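Local coordinates for protein Serpin48 (Tenebrio molitor, PDB 3OZQ) that belongs to the serpin family and specifically inhibits the protease SPE in the innate immunity of the insect, at residues Thr90-Asn95 and Gln143-Ile148; Phe358-Lys361 and Leu367-Gly370. All coordinates share one frame; numbering follows the deposited sequence.

Interaction 1 (Thr90-Asn95 and Gln143-Ile148); sequences TLHTAN and QTQHKI
The loop after helix 129-143 passes over strand 90-95 without a backbone hydrogen bond, the CA atoms of A94 and Q143 lying 5.8 Å apart and those of H92 and T144 6.7 Å. A94 packs on the loop through its methyl: its CB sits 3.7 Å from CB of Q143 and 4.1 Å from CG2 of T144. T144 is turned with OG1 between its backbone N and carbonyl carbon (chi1 55°), which sends the methyl to the strand while OG1 bonds to V140 O. Here the chain leaves the C-terminal end of helix F (129-143), which in the serpin fold lies across the central beta-sheet A; A94 also meets W139 of that helix. Beyond it the chain reverses in a type I' turn from T144 to K147, closed by K147 N to T144 O at 2.9 Å. Q145, bent at chi2, swings its amide back to the strand, where OE1 comes obliquely within 3.5 Å of H92 CD2; the amide and imidazole planes stand 64° apart. OE1 has its hydrogen bond from a different neighbour, Y170, whose ring stacks with H92. On one face of the imidazole T90 CG2 rests 3.9 Å above the plane, offset toward the rim.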
ATOM      1  N   THR A  90      -8.731  -2.228 -11.016  1.00 47.68           N
ATOM      2  CA  THR A  90      -7.436  -1.736 -11.485  1.00 46.63           C
ATOM      3  C   THR A  90      -6.606  -1.063 -10.395  1.00 46.73           C
ATOM      4  O   THR A  90      -7.079  -0.165  -9.691  1.00 47.56           O
ATOM      5  CB  THR A  90      -7.613  -0.711 -12.610  1.00 46.23           C
ATOM      6  OG1 THR A  90      -8.730  -1.082 -13.427  1.00 54.59           O
ATOM      7  CG2 THR A  90      -6.343  -0.629 -13.466  1.00 51.26           C
ATOM      8  N   LEU A  91      -5.360  -1.495 -10.269  1.00 41.16           N
ATOM      9  CA  LEU A  91      -4.376  -0.764  -9.489  1.00 44.73           C
ATOM     10  C   LEU A  91      -3.666   0.238 -10.398  1.00 45.46           C
ATOM     11  O   LEU A  91      -3.138  -0.139 -11.444  1.00 49.01           O
ATOM     12  CB  LEU A  91      -3.362  -1.729  -8.893  1.00 44.97           C
ATOM     13  CG  LEU A  91      -2.260  -1.074  -8.065  1.00 44.49           C
ATOM     14  CD1 LEU A  91      -2.881  -0.404  -6.829  1.00 41.38           C
ATOM     15  CD2 LEU A  91      -1.242  -2.124  -7.669  1.00 37.70           C
ATOM     16  N   HIS A  92      -3.685   1.512 -10.014  1.00 43.49           N
ATOM     17  CA  HIS A  92      -2.969   2.559 -10.736  1.00 41.52           C
ATOM     18  C   HIS A  92      -1.709   2.901  -9.956  1.00 42.45           C
ATOM     19  O   HIS A  92      -1.766   3.159  -8.759  1.00 38.05           O
ATOM     20  CB  HIS A  92      -3.845   3.811 -10.899  1.00 44.09           C
ATOM     21  CG  HIS A  92      -5.101   3.572 -11.680  1.00 47.31           C
ATOM     22  ND1 HIS A  92      -6.241   3.040 -11.117  1.00 48.46           N
ATOM     23  CD2 HIS A  92      -5.389   3.770 -12.990  1.00 49.80           C
ATOM     24  CE1 HIS A  92      -7.181   2.932 -12.039  1.00 46.22           C
ATOM     25  NE2 HIS A  92      -6.688   3.365 -13.186  1.00 50.10           N
ATOM     26  N   THR A  93      -0.566   2.877 -10.632  1.00 39.81           N
ATOM     27  CA  THR A  93       0.696   3.204  -9.987  1.00 36.33           C
ATOM     28  C   THR A  93       1.480   4.146 -10.871  1.00 39.72           C
ATOM     29  O   THR A  93       1.431   4.047 -12.096  1.00 47.68           O
ATOM     30  CB  THR A  93       1.534   1.932  -9.742  1.00 41.48           C
ATOM     31  OG1 THR A  93       2.097   1.484 -10.982  1.00 41.19           O
ATOM     32  CG2 THR A  93       0.673   0.838  -9.176  1.00 33.43           C
ATOM     33  N   ALA A  94       2.187   5.074 -10.250  1.00 39.24           N
ATOM     34  CA  ALA A  94       3.148   5.897 -10.957  1.00 35.73           C
ATOM     35  C   ALA A  94       4.422   5.774 -10.162  1.00 38.79           C
ATOM     36  O   ALA A  94       4.607   6.476  -9.169  1.00 38.82           O
ATOM     37  CB  ALA A  94       2.688   7.331 -11.011  1.00 42.13           C
ATOM     38  N   ASN A  95       5.281   4.854 -10.586  1.00 35.25           N
ATOM     39  CA  ASN A  95       6.521   4.572  -9.894  1.00 34.68           C
ATOM     40  C   ASN A  95       7.676   4.985 -10.780  1.00 36.71           C
ATOM     41  O   ASN A  95       7.728   4.638 -11.961  1.00 37.34           O
ATOM     42  CB  ASN A  95       6.641   3.083  -9.532  1.00 36.70           C
ATOM     43  CG  ASN A  95       5.537   2.612  -8.586  1.00 41.34           C
ATOM     44  OD1 ASN A  95       5.372   1.399  -8.346  1.00 38.69           O
ATOM     45  ND2 ASN A  95       4.771   3.564  -8.049  1.00 31.40           N
ATOM     46  N   GLN A 143       0.116  10.611 -14.697  1.00 43.35           N
ATOM     47  CA  GLN A 143       0.045   9.153 -14.607  1.00 49.22           C
ATOM     48  C   GLN A 143      -1.030   8.646 -13.644  1.00 46.75           C
ATOM     49  O   GLN A 143      -1.343   7.458 -13.633  1.00 47.25           O
ATOM     50  CB  GLN A 143       1.404   8.579 -14.195  1.00 45.89           C
ATOM     51  CG  GLN A 143       2.427   8.553 -15.305  1.00 50.59           C
ATOM     52  CD  GLN A 143       2.024   7.609 -16.413  1.00 57.84           C
ATOM     53  OE1 GLN A 143       2.020   6.387 -16.234  1.00 62.94           O
ATOM     54  NE2 GLN A 143       1.659   8.167 -17.561  1.00 60.39           N
ATOM     55  N   THR A 144      -1.578   9.539 -12.827  1.00 47.17           N
ATOM     56  CA  THR A 144      -2.655   9.160 -11.910  1.00 44.06           C
ATOM     57  C   THR A 144      -3.925   9.960 -12.160  1.00 47.55           C
ATOM     58  O   THR A 144      -4.683  10.208 -11.232  1.00 48.16           O
ATOM     59  CB  THR A 144      -2.268   9.377 -10.433  1.00 43.72           C
ATOM     60  OG1 THR A 144      -1.848  10.735 -10.236  1.00 44.62           O
ATOM     61  CG2 THR A 144      -1.163   8.426 -10.003  1.00 39.45           C
ATOM     62  N   GLN A 145      -4.155  10.345 -13.414  1.00 49.83           N
ATOM     63  CA  GLN A 145      -5.280  11.202 -13.788  1.00 49.58           C
ATOM     64  C   GLN A 145      -5.505  12.353 -12.808  1.00 51.20           C
ATOM     65  O   GLN A 145      -6.637  12.631 -12.405  1.00 54.65           O
ATOM     66  CB  GLN A 145      -6.578  10.399 -13.996  1.00 54.93           C
ATOM     67  CG  GLN A 145      -6.584   8.976 -13.428  1.00 56.01           C
ATOM     68  CD  GLN A 145      -5.537   8.085 -14.070  1.00 56.09           C
ATOM     69  OE1 GLN A 145      -4.934   7.233 -13.411  1.00 55.54           O
ATOM     70  NE2 GLN A 145      -5.311   8.284 -15.362  1.00 58.57           N
ATOM     71  N   HIS A 146      -4.414  13.012 -12.434  1.00 50.72           N
ATOM     72  CA  HIS A 146      -4.446  14.185 -11.554  1.00 50.18           C
ATOM     73  C   HIS A 146      -5.028  13.939 -10.165  1.00 50.05           C
ATOM     74  O   HIS A 146      -5.271  14.891  -9.421  1.00 47.85           O
ATOM     75  CB  HIS A 146      -5.138  15.369 -12.244  1.00 51.24           C
ATOM     76  CG  HIS A 146      -4.454  15.802 -13.505  1.00 53.07           C
ATOM     77  ND1 HIS A 146      -3.656  16.926 -13.575  1.00 57.64           N
ATOM     78  CD2 HIS A 146      -4.429  15.248 -14.742  1.00 53.82           C
ATOM     79  CE1 HIS A 146      -3.181  17.053 -14.802  1.00 56.85           C
ATOM     80  NE2 HIS A 146      -3.630  16.045 -15.528  1.00 60.85           N
ATOM     81  N   LYS A 147      -5.209  12.665  -9.815  1.00 43.70           N
ATOM     82  CA  LYS A 147      -5.751  12.265  -8.513  1.00 46.77           C
ATOM     83  C   LYS A 147      -4.730  12.386  -7.373  1.00 41.38           C
ATOM     84  O   LYS A 147      -5.098  12.466  -6.197  1.00 43.39           O
ATOM     85  CB  LYS A 147      -6.247  10.816  -8.565  1.00 48.88           C
ATOM     86  CG  LYS A 147      -7.358  10.516  -9.577  1.00 50.54           C
ATOM     87  CD  LYS A 147      -8.677  11.173  -9.208  1.00 58.99           C
ATOM     88  CE  LYS A 147      -9.867  10.439  -9.832  1.00 60.46           C
ATOM     89  NZ  LYS A 147      -9.542   9.849 -11.164  1.00 59.06           N
ATOM     90  N   ILE A 148      -3.448  12.375  -7.725  1.00 44.42           N
ATOM     91  CA  ILE A 148      -2.376  12.440  -6.738  1.00 39.75           C
ATOM     92  C   ILE A 148      -1.449  13.607  -7.038  1.00 39.95           C
ATOM     93  O   ILE A 148      -0.759  13.636  -8.055  1.00 37.99           O
ATOM     94  CB  ILE A 148      -1.600  11.107  -6.639  1.00 38.44           C
ATOM     95  CG1 ILE A 148      -2.539  10.012  -6.120  1.00 36.63           C
ATOM     96  CG2 ILE A 148      -0.365  11.264  -5.740  1.00 33.31           C
ATOM     97  CD1 ILE A 148      -1.857   8.685  -5.843  1.00 40.95           C
TER

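Interaction 2 (Phe358-Lys361 and Leu367-Gly370); sequences FYIK and LFAG
F358 and G370 form an antiparallel hydrogen-bonded pair, with F358 N to G370 O and G370 N to F358 O both 3.0 Å. Two residues on, I360 N reaches F368 O at 2.9 Å. The I360 carbonyl takes two donors: L367 N, only 2.7 Å away and nearly straight beyond the oxygen, and F368 N in a weak bond of 3.5 Å. Two residues of one strand, L367 and F368, are thereby set against the single I360 of the other, which makes a classic beta bulge.

The F358 ring folds over its glycine partner. Its CG lies between the backbone N and the carbonyl carbon (chi1 64°), which brings the ring back across the neighbouring strand, and G370 CA makes a CH-pi contact 4.1 Å from the ring centroid. G370 has no side chain, and its carbonyl carbon comes under the same ring face, offset toward the rim. A serine in place of F358 would probably strip the glycine of this aromatic lid and open a gap beside F271, whose ring meets that of F358. I360 and F368 share the F358 side of the sheet and touch CB to CB at 4.2 Å. Y359 and A369, a non-hydrogen-bonded pair, occupy the other side, their CB atoms 4.0 Å apart; the tyrosine ring then leads away to F254, with CG of K361 in plane at its edge.

Farther out, L35, L169 and F171 pack on F368, and I360 also rests on F171. Backbone bonds from Y359 and K361 to strand 231-237, and from A369 to V36 of strand 34-36, continue the sheet on both flanks. Strands 356-362 and 365-372 form the C-terminal antiparallel hairpin of sheet B, a buried part of the serpin core.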
ATOM      1  N   PHE A 358      -7.774  -2.190   8.377  1.00 31.52           N
ATOM      2  CA  PHE A 358      -8.309  -2.774   7.154  1.00 31.94           C
ATOM      3  C   PHE A 358      -7.173  -3.109   6.199  1.00 32.65           C
ATOM      4  O   PHE A 358      -6.068  -2.577   6.315  1.00 31.60           O
ATOM      5  CB  PHE A 358      -9.256  -1.812   6.450  1.00 31.23           C
ATOM      6  CG  PHE A 358      -8.587  -0.564   5.985  1.00 35.75           C
ATOM      7  CD1 PHE A 358      -7.921  -0.524   4.767  1.00 34.07           C
ATOM      8  CD2 PHE A 358      -8.577   0.565   6.785  1.00 34.80           C
ATOM      9  CE1 PHE A 358      -7.283   0.634   4.342  1.00 33.64           C
ATOM     10  CE2 PHE A 358      -7.949   1.715   6.365  1.00 31.36           C
ATOM     11  CZ  PHE A 358      -7.285   1.749   5.143  1.00 31.83           C
ATOM     12  N   TYR A 359      -7.451  -3.989   5.246  1.00 33.04           N
ATOM     13  CA  TYR A 359      -6.471  -4.279   4.218  1.00 35.24           C
ATOM     14  C   TYR A 359      -7.125  -4.842   2.978  1.00 34.83           C
ATOM     15  O   TYR A 359      -8.130  -5.546   3.055  1.00 33.22           O
ATOM     16  CB  TYR A 359      -5.333  -5.181   4.734  1.00 33.42           C
ATOM     17  CG  TYR A 359      -5.724  -6.586   5.176  1.00 36.46           C
ATOM     18  CD1 TYR A 359      -5.873  -6.893   6.525  1.00 34.97           C
ATOM     19  CD2 TYR A 359      -5.884  -7.612   4.248  1.00 38.67           C
ATOM     20  CE1 TYR A 359      -6.204  -8.176   6.940  1.00 38.17           C
ATOM     21  CE2 TYR A 359      -6.226  -8.906   4.656  1.00 36.21           C
ATOM     22  CZ  TYR A 359      -6.379  -9.171   6.004  1.00 40.53           C
ATOM     23  OH  TYR A 359      -6.702 -10.438   6.426  1.00 41.74           O
ATOM     24  N   ILE A 360      -6.552  -4.501   1.829  1.00 34.73           N
ATOM     25  CA  ILE A 360      -7.061  -4.958   0.552  1.00 33.62           C
ATOM     26  C   ILE A 360      -6.171  -6.105   0.067  1.00 35.68           C
ATOM     27  O   ILE A 360      -4.940  -5.975   0.046  1.00 33.87           O
ATOM     28  CB  ILE A 360      -7.048  -3.817  -0.483  1.00 35.41           C
ATOM     29  CG1 ILE A 360      -8.103  -2.756  -0.132  1.00 31.72           C
ATOM     30  CG2 ILE A 360      -7.326  -4.343  -1.876  1.00 36.57           C
ATOM     31  CD1 ILE A 360      -8.240  -1.716  -1.186  1.00 33.32           C
ATOM     32  N   LYS A 361      -6.793  -7.223  -0.304  1.00 35.28           N
ATOM     33  CA  LYS A 361      -6.066  -8.380  -0.844  1.00 36.73           C
ATOM     34  C   LYS A 361      -6.468  -8.637  -2.272  1.00 41.28           C
ATOM     35  O   LYS A 361      -7.628  -8.457  -2.644  1.00 39.32           O
ATOM     36  CB  LYS A 361      -6.363  -9.664  -0.074  1.00 36.91           C
ATOM     37  CG  LYS A 361      -5.615  -9.874   1.216  1.00 41.88           C
ATOM     38  CD  LYS A 361      -5.853 -11.303   1.753  1.00 42.48           C
ATOM     39  CE  LYS A 361      -7.341 -11.574   1.985  1.00 49.56           C
ATOM     40  NZ  LYS A 361      -7.622 -12.937   2.557  1.00 49.68           N
ATOM     41  N   LEU A 367      -2.391  -5.857  -0.782  1.00 34.88           N
ATOM     42  CA  LEU A 367      -2.012  -4.724  -1.617  1.00 33.10           C
ATOM     43  C   LEU A 367      -1.914  -3.402  -0.844  1.00 34.61           C
ATOM     44  O   LEU A 367      -1.044  -2.576  -1.110  1.00 32.29           O
ATOM     45  CB  LEU A 367      -3.020  -4.558  -2.752  1.00 35.31           C
ATOM     46  CG  LEU A 367      -2.608  -5.141  -4.101  1.00 46.87           C
ATOM     47  CD1 LEU A 367      -2.321  -6.632  -3.973  1.00 44.86           C
ATOM     48  CD2 LEU A 367      -3.644  -4.853  -5.175  1.00 44.67           C
ATOM     49  N   PHE A 368      -2.828  -3.213   0.098  1.00 33.16           N
ATOM     50  CA  PHE A 368      -2.901  -2.001   0.904  1.00 35.93           C
ATOM     51  C   PHE A 368      -3.268  -2.398   2.321  1.00 33.98           C
ATOM     52  O   PHE A 368      -3.984  -3.371   2.526  1.00 32.65           O
ATOM     53  CB  PHE A 368      -4.009  -1.081   0.397  1.00 32.00           C
ATOM     54  CG  PHE A 368      -3.648  -0.286  -0.825  1.00 33.22           C
ATOM     55  CD1 PHE A 368      -2.921   0.890  -0.711  1.00 31.85           C
ATOM     56  CD2 PHE A 368      -4.073  -0.687  -2.081  1.00 37.51           C
ATOM     57  CE1 PHE A 368      -2.610   1.651  -1.828  1.00 34.12           C
ATOM     58  CE2 PHE A 368      -3.759   0.069  -3.213  1.00 33.23           C
ATOM     59  CZ  PHE A 368      -3.032   1.241  -3.078  1.00 36.42           C
ATOM     60  N   ALA A 369      -2.767  -1.651   3.295  1.00 32.18           N
ATOM     61  CA  ALA A 369      -3.171  -1.835   4.674  1.00 31.84           C
ATOM     62  C   ALA A 369      -3.254  -0.462   5.343  1.00 29.21           C
ATOM     63  O   ALA A 369      -2.634   0.490   4.887  1.00 30.06           O
ATOM     64  CB  ALA A 369      -2.205  -2.725   5.397  1.00 31.03           C
ATOM     65  N   GLY A 370      -4.035  -0.357   6.403  1.00 29.60           N
ATOM     66  CA  GLY A 370      -4.151   0.918   7.082  1.00 30.04           C
ATOM     67  C   GLY A 370      -5.109   0.849   8.249  1.00 33.41           C
ATOM     68  O   GLY A 370      -5.525  -0.223   8.685  1.00 31.74           O
TER

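How the interactions relate
The centres of the two contacts lie about 17 Å apart, yet they touch where L91 CD1 packs against F368 CE2 at 3.8 Å. Strand 90-95 joins them, since H92 and A94 meet the 143-148 loop while L91 meets the core hairpin. Strand 163-174 is a second bridge: Y170 serves interaction 1, L169 and F171 receive side chains from both L91 and F368, and I148 rests on A168. Interaction 1 thus belongs to sheet A under helix F, and interaction 2 to sheet B behind it. Neither includes the reactive-centre loop, which in serpins runs between strands 310-321 and 348-351 and here is partly unmodelled, consistent with mobility.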